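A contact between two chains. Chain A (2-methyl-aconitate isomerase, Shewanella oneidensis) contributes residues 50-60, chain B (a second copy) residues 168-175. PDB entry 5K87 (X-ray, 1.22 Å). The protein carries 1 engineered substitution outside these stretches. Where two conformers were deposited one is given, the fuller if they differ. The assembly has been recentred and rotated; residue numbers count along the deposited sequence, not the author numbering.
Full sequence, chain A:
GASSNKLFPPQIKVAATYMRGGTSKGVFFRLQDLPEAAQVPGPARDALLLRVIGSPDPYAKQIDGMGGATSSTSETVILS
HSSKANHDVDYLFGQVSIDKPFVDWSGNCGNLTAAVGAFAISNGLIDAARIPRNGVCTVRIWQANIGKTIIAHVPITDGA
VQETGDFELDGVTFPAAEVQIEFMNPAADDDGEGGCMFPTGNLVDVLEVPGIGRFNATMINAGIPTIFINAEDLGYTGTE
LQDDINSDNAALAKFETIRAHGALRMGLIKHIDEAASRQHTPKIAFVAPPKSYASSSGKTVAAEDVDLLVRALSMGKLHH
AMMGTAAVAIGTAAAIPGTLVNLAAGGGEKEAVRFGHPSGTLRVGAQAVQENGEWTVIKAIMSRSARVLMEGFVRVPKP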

ATOM      1  N   LEU A  50      -5.478   4.427  14.563  1.00 10.99           N
ATOM      2  CA  LEU A  50      -6.136   3.374  13.800  1.00 11.58           C
ATOM      3  C   LEU A  50      -6.910   3.948  12.620  1.00 10.63           C
ATOM      4  O   LEU A  50      -6.793   3.454  11.486  1.00 10.78           O
ATOM      5  CB  LEU A  50      -7.067   2.563  14.704  1.00 11.86           C
ATOM      6  CG  LEU A  50      -6.378   1.553  15.626  1.00 12.49           C
ATOM      7  CD1 LEU A  50      -7.300   1.190  16.785  1.00 14.04           C
ATOM      8  CD2 LEU A  50      -5.991   0.298  14.861  1.00 13.44           C
ATOM      9  N   ARG A  51      -7.681   4.995  12.860  1.00 10.79           N
ATOM     10  CA  ARG A  51      -8.506   5.554  11.808  0.65 11.88           C
ATOM     11  C   ARG A  51      -7.668   6.267  10.751  1.00 11.43           C
ATOM     12  O   ARG A  51      -7.990   6.214   9.571  1.00 11.27           O
ATOM     13  CB  ARG A  51      -9.544   6.498  12.409  0.65 13.44           C
ATOM     14  CG  ARG A  51     -10.676   6.829  11.470  0.65 16.85           C
ATOM     15  CD  ARG A  51     -11.457   5.583  11.071  0.65 17.78           C
ATOM     16  NE  ARG A  51     -12.386   5.903   9.998  0.65 19.57           N
ATOM     17  CZ  ARG A  51     -12.041   5.960   8.718  0.65 16.50           C
ATOM     18  NH1 ARG A  51     -10.787   5.697   8.352  0.65 15.74           N
ATOM     19  NH2 ARG A  51     -12.950   6.259   7.806  0.65 16.44           N
ATOM     20  N   VAL A  52      -6.595   6.932  11.170  1.00 10.22           N
ATOM     21  CA  VAL A  52      -5.707   7.572  10.194  1.00 10.81           C
ATOM     22  C   VAL A  52      -5.145   6.525   9.225  1.00 10.69           C
ATOM     23  O   VAL A  52      -5.100   6.733   8.015  1.00 11.38           O
ATOM     24  CB  VAL A  52      -4.553   8.333  10.875  1.00 10.29           C
ATOM     25  CG1 VAL A  52      -3.492   8.737   9.856  1.00 12.17           C
ATOM     26  CG2 VAL A  52      -5.088   9.559  11.621  1.00 12.03           C
ATOM     27  N   ILE A  53      -4.720   5.389   9.771  1.00  9.89           N
ATOM     28  CA  ILE A  53      -4.090   4.337   8.983  1.00 10.77           C
ATOM     29  C   ILE A  53      -5.100   3.504   8.169  1.00 10.45           C
ATOM     30  O   ILE A  53      -4.761   2.979   7.113  1.00 11.03           O
ATOM     31  CB  ILE A  53      -3.217   3.468   9.917  1.00  9.94           C
ATOM     32  CG1 ILE A  53      -1.972   4.239  10.353  1.00 11.86           C
ATOM     33  CG2 ILE A  53      -2.861   2.128   9.293  1.00 12.32           C
ATOM     34  CD1 ILE A  53      -0.973   4.509   9.219  1.00 14.86           C
ATOM     35  N   GLY A  54      -6.330   3.387   8.669  1.00 10.42           N
ATOM     36  CA  GLY A  54      -7.380   2.654   7.974  1.00 10.88           C
ATOM     37  C   GLY A  54      -7.664   1.288   8.582  1.00 11.39           C
ATOM     38  O   GLY A  54      -8.134   0.381   7.888  1.00 12.15           O
ATOM     39  N   SER A  55      -7.398   1.147   9.877  1.00 11.01           N
ATOM     40  CA  SER A  55      -7.568  -0.103  10.620  1.00 11.49           C
ATOM     41  C   SER A  55      -8.646   0.035  11.686  1.00 12.15           C
ATOM     42  O   SER A  55      -8.977   1.144  12.090  1.00 12.77           O
ATOM     43  CB  SER A  55      -6.252  -0.461  11.306  1.00 11.89           C
ATOM     44  OG  SER A  55      -5.287  -0.876  10.369  1.00 13.47           O
ATOM     45  N   PRO A  56      -9.199  -1.099  12.156  1.00 12.33           N
ATOM     46  CA  PRO A  56      -8.983  -2.458  11.653  1.00 12.79           C
ATOM     47  C   PRO A  56      -9.690  -2.639  10.326  1.00 12.07           C
ATOM     48  O   PRO A  56     -10.763  -2.067  10.114  1.00 12.59           O
ATOM     49  CB  PRO A  56      -9.637  -3.331  12.731  1.00 13.92           C
ATOM     50  CG  PRO A  56     -10.715  -2.494  13.281  1.00 16.18           C
ATOM     51  CD  PRO A  56     -10.199  -1.067  13.240  1.00 14.61           C
ATOM     52  N   ASP A  57      -9.084  -3.411   9.442  1.00 12.25           N
ATOM     53  CA  ASP A  57      -9.635  -3.587   8.109  1.00 11.84           C
ATOM     54  C   ASP A  57      -9.789  -5.060   7.761  1.00 12.51           C
ATOM     55  O   ASP A  57      -8.806  -5.723   7.455  1.00 13.23           O
ATOM     56  CB  ASP A  57      -8.741  -2.925   7.066  1.00 12.64           C
ATOM     57  CG  ASP A  57      -9.306  -3.053   5.672  1.00 11.76           C
ATOM     58  OD1 ASP A  57     -10.531  -3.273   5.552  1.00 12.51           O
ATOM     59  OD2 ASP A  57      -8.538  -2.920   4.702  1.00 12.55           O
ATOM     60  N   PRO A  58     -11.031  -5.569   7.766  1.00 13.32           N
ATOM     61  CA  PRO A  58     -11.235  -6.977   7.411  1.00 15.04           C
ATOM     62  C   PRO A  58     -10.850  -7.283   5.974  1.00 13.78           C
ATOM     63  O   PRO A  58     -10.625  -8.455   5.652  1.00 15.78           O
ATOM     64  CB  PRO A  58     -12.739  -7.191   7.629  1.00 18.02           C
ATOM     65  CG  PRO A  58     -13.338  -5.839   7.616  1.00 24.07           C
ATOM     66  CD  PRO A  58     -12.284  -4.894   8.133  1.00 15.36           C
ATOM     67  N   TYR A  59     -10.774  -6.269   5.114  1.00 12.36           N
ATOM     68  CA  TYR A  59     -10.366  -6.498   3.732  1.00 13.42           C
ATOM     69  C   TYR A  59      -8.853  -6.635   3.587  1.00 12.66           C
ATOM     70  O   TYR A  59      -8.374  -7.088   2.550  1.00 12.94           O
ATOM     71  CB  TYR A  59     -10.863  -5.388   2.808  1.00 12.58           C
ATOM     72  CG  TYR A  59     -12.362  -5.229   2.819  1.00 12.39           C
ATOM     73  CD1 TYR A  59     -13.193  -6.140   2.168  1.00 12.43           C
ATOM     74  CD2 TYR A  59     -12.952  -4.162   3.473  1.00 13.57           C
ATOM     75  CE1 TYR A  59     -14.564  -5.993   2.179  1.00 13.31           C
ATOM     76  CE2 TYR A  59     -14.322  -4.009   3.491  1.00 15.35           C
ATOM     77  CZ  TYR A  59     -15.123  -4.926   2.841  1.00 13.60           C
ATOM     78  OH  TYR A  59     -16.487  -4.760   2.850  1.00 14.94           O
ATOM     79  N   ALA A  60      -8.117  -6.213   4.616  1.00 13.01           N
ATOM     80  CA  ALA A  60      -6.646  -6.245   4.613  1.00 13.35           C
ATOM     81  C   ALA A  60      -6.025  -5.448   3.455  1.00 12.95           C
ATOM     82  O   ALA A  60      -5.016  -5.858   2.876  1.00 13.91           O
ATOM     83  CB  ALA A  60      -6.128  -7.698   4.637  1.00 16.75           C
TER
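Chain B (168-175) ELDGVTFP

Two direct hydrogen bonds join the stretches. In the first, Thr173(B) OG1 donates to Asp57(A) OD1 at 2.7 Å. The same carboxylate oxygen is held within chain A, where Tyr59(A) N donates to Asp57(A) OD1 at 3.0 Å. The threonine hydroxyl therefore meets an acceptor already fixed in place by its own loop. In the second, Gly171(B) N donates to Tyr59(A) OH at 2.9 Å. Its N-H...O angle of 174° is almost linear.

Three waters extend this polar network. Water 2 donates to Asp57(A) OD2 at 2.7 Å and to Thr173(B) OG1 at 3.2 Å, so it spans the same pair that bonds directly. Water 3 lies 2.7 Å from Tyr59(A) OH, to which it is hydrogen-bonded, and donates to Val172(B) O at 2.8 Å. Water 1 links the far end of the contact. It accepts a weak hydrogen bond from Arg51(A) NH2 at 2.5 Å and donates to Pro175(B) O at 3.2 Å.

Chain B has no regular helix or strand here. Leu169(B) to Val172(B) form a type II turn, closed by Val172(B) N donating to Leu169(B) O at 3.0 Å. Gly171(B) has phi/psi of 102/-6, where a CB would jam against the preceding carbonyl oxygen. Chain A leaves its helix after Ile53(A). Gly54(A), with phi 104°, is the first residue outside it, and both Gly54(A) N and Ser55(A) N donate to Leu50(A) O at 2.9 Å. A cis peptide bond precedes Pro56(A). A type I turn then runs from Asp57(A) to Ala60(A), with Ala60(A) N donating to Asp57(A) O at 3.0 Å.

The two backbones run in opposite directions. The CA atoms of Asp57(A) and Thr173(B) are 5.9 Å apart, and those of Tyr59(A) and Gly171(B) are 6.7 Å apart. Thus the chain B turn sits by Tyr59(A), while Phe174(B) reaches back to the end of the helix.

Tyr59(A) points toward chain B and lies against the turn. Gly171(B) CA is 3.6 Å from the centroid of the Tyr59(A) ring, in a CH-pi contact over one face. Thr173(B) OG1 lies at the ring edge, 4.0 Å from Tyr59(A) CD2. The threonine methyl packs nearby, with Thr173(B) CG2 3.4 Å from Pro56(A) O and 4.2 Å from Pro58(A) CD.

Phe174(B) points toward chain A. The guanidinium of Arg51(A) lies flat on its ring, with centres 3.9 Å apart and planes at 24°. Arg51(A) CD adds a CH-pi contact over the face, 4.1 Å from the Phe174(B) ring centroid. The loop lines the ring edge: Ser55(A) O is 3.6 Å from Phe174(B) CZ, and Gly54(A) C is 4.1 Å from Phe174(B) CE2. Together the stretches bury 414 Å², both sides summed.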

ATOM      1  N   GLU B 168     -22.675   2.240   3.292  1.00 15.25           N
ATOM      2  CA  GLU B 168     -21.638   1.221   3.218  1.00 16.74           C
ATOM      3  C   GLU B 168     -21.427   0.744   1.785  1.00 17.24           C
ATOM      4  O   GLU B 168     -22.387   0.575   1.025  1.00 18.42           O
ATOM      5  CB  GLU B 168     -22.022   0.019   4.084  1.00 21.27           C
ATOM      6  CG  GLU B 168     -22.402   0.359   5.512  1.00 25.37           C
ATOM      7  CD  GLU B 168     -21.244   0.200   6.475  1.00 27.19           C
ATOM      8  OE1 GLU B 168     -20.114  -0.052   6.003  0.43 21.48           O
ATOM      9  OE2 GLU B 168     -21.467   0.320   7.700  0.64 26.46           O
ATOM     10  N   LEU B 169     -20.164   0.542   1.429  1.00 16.24           N
ATOM     11  CA  LEU B 169     -19.772  -0.050   0.153  1.00 15.50           C
ATOM     12  C   LEU B 169     -18.999  -1.315   0.471  1.00 13.92           C
ATOM     13  O   LEU B 169     -18.107  -1.288   1.316  1.00 13.22           O
ATOM     14  CB  LEU B 169     -18.813   0.880  -0.604  1.00 19.89           C
ATOM     15  CG  LEU B 169     -19.281   1.918  -1.620  1.00 23.22           C
ATOM     16  CD1 LEU B 169     -20.221   2.889  -0.980  1.00 24.60           C
ATOM     17  CD2 LEU B 169     -18.091   2.654  -2.219  1.00 19.52           C
ATOM     18  N   ASP B 170     -19.302  -2.422  -0.203  1.00 13.45           N
ATOM     19  CA  ASP B 170     -18.486  -3.616  -0.011  1.00 13.23           C
ATOM     20  C   ASP B 170     -17.098  -3.361  -0.597  1.00 13.24           C
ATOM     21  O   ASP B 170     -16.954  -3.020  -1.768  1.00 15.99           O
ATOM     22  CB  ASP B 170     -19.149  -4.851  -0.630  1.00 13.53           C
ATOM     23  CG  ASP B 170     -20.329  -5.359   0.192  1.00 17.67           C
ATOM     24  OD1 ASP B 170     -20.529  -4.909   1.343  1.00 18.78           O
ATOM     25  OD2 ASP B 170     -21.057  -6.243  -0.304  1.00 16.50           O
ATOM     26  N   GLY B 171     -16.081  -3.517   0.240  1.00 13.10           N
ATOM     27  CA  GLY B 171     -14.721  -3.173  -0.128  1.00 13.47           C
ATOM     28  C   GLY B 171     -14.256  -1.849   0.457  1.00 13.39           C
ATOM     29  O   GLY B 171     -13.083  -1.481   0.293  1.00 14.21           O
ATOM     30  N   VAL B 172     -15.156  -1.117   1.112  1.00 13.41           N
ATOM     31  CA  VAL B 172     -14.767   0.102   1.815  1.00 14.31           C
ATOM     32  C   VAL B 172     -14.969  -0.150   3.283  1.00 13.08           C
ATOM     33  O   VAL B 172     -16.078  -0.450   3.736  1.00 13.62           O
ATOM     34  CB  VAL B 172     -15.569   1.330   1.381  1.00 14.59           C
ATOM     35  CG1 VAL B 172     -15.208   2.540   2.258  1.00 16.35           C
ATOM     36  CG2 VAL B 172     -15.298   1.636  -0.092  1.00 16.64           C
ATOM     37  N   THR B 173     -13.886   0.005   4.033  1.00 13.84           N
ATOM     38  CA  THR B 173     -13.874  -0.403   5.416  1.00 14.20           C
ATOM     39  C   THR B 173     -14.933   0.306   6.269  1.00 16.09           C
ATOM     40  O   THR B 173     -15.647  -0.332   7.029  1.00 15.35           O
ATOM     41  CB  THR B 173     -12.483  -0.176   5.990  1.00 14.00           C
ATOM     42  OG1 THR B 173     -11.521  -0.768   5.094  1.00 13.88           O
ATOM     43  CG2 THR B 173     -12.380  -0.784   7.386  1.00 14.93           C
ATOM     44  N   PHE B 174     -15.046   1.621   6.124  1.00 13.17           N
ATOM     45  CA  PHE B 174     -15.897   2.426   6.986  1.00 13.03           C
ATOM     46  C   PHE B 174     -16.995   3.120   6.183  1.00 11.98           C
ATOM     47  O   PHE B 174     -16.801   3.486   5.030  1.00 13.20           O
ATOM     48  CB  PHE B 174     -15.016   3.452   7.698  1.00 13.64           C
ATOM     49  CG  PHE B 174     -13.937   2.825   8.544  1.00 14.07           C
ATOM     50  CD1 PHE B 174     -14.263   2.207   9.733  1.00 15.67           C
ATOM     51  CD2 PHE B 174     -12.609   2.836   8.149  1.00 13.50           C
ATOM     52  CE1 PHE B 174     -13.288   1.613  10.521  1.00 17.21           C
ATOM     53  CE2 PHE B 174     -11.625   2.233   8.938  1.00 15.53           C
ATOM     54  CZ  PHE B 174     -11.972   1.628  10.119  1.00 16.54           C
ATOM     55  N   PRO B 175     -18.166   3.303   6.794  1.00 14.08           N
ATOM     56  CA  PRO B 175     -19.234   4.008   6.075  1.00 13.79           C
ATOM     57  C   PRO B 175     -18.902   5.488   5.842  1.00 12.78           C
ATOM     58  O   PRO B 175     -18.106   6.089   6.556  1.00 13.58           O
ATOM     59  CB  PRO B 175     -20.449   3.856   7.002  1.00 17.14           C
ATOM     60  CG  PRO B 175     -19.884   3.576   8.346  1.00 23.70           C
ATOM     61  CD  PRO B 175     -18.575   2.865   8.139  1.00 17.72           C
TER
HETATM   62  O   HOH W   1     -15.179   7.224   7.074  1.00 19.96           O
HETATM   63  O   HOH W   2      -9.600  -1.517   2.634  1.00 12.70           O
HETATM   64  O   HOH W   3     -17.483  -2.792   4.360  1.00 23.94           O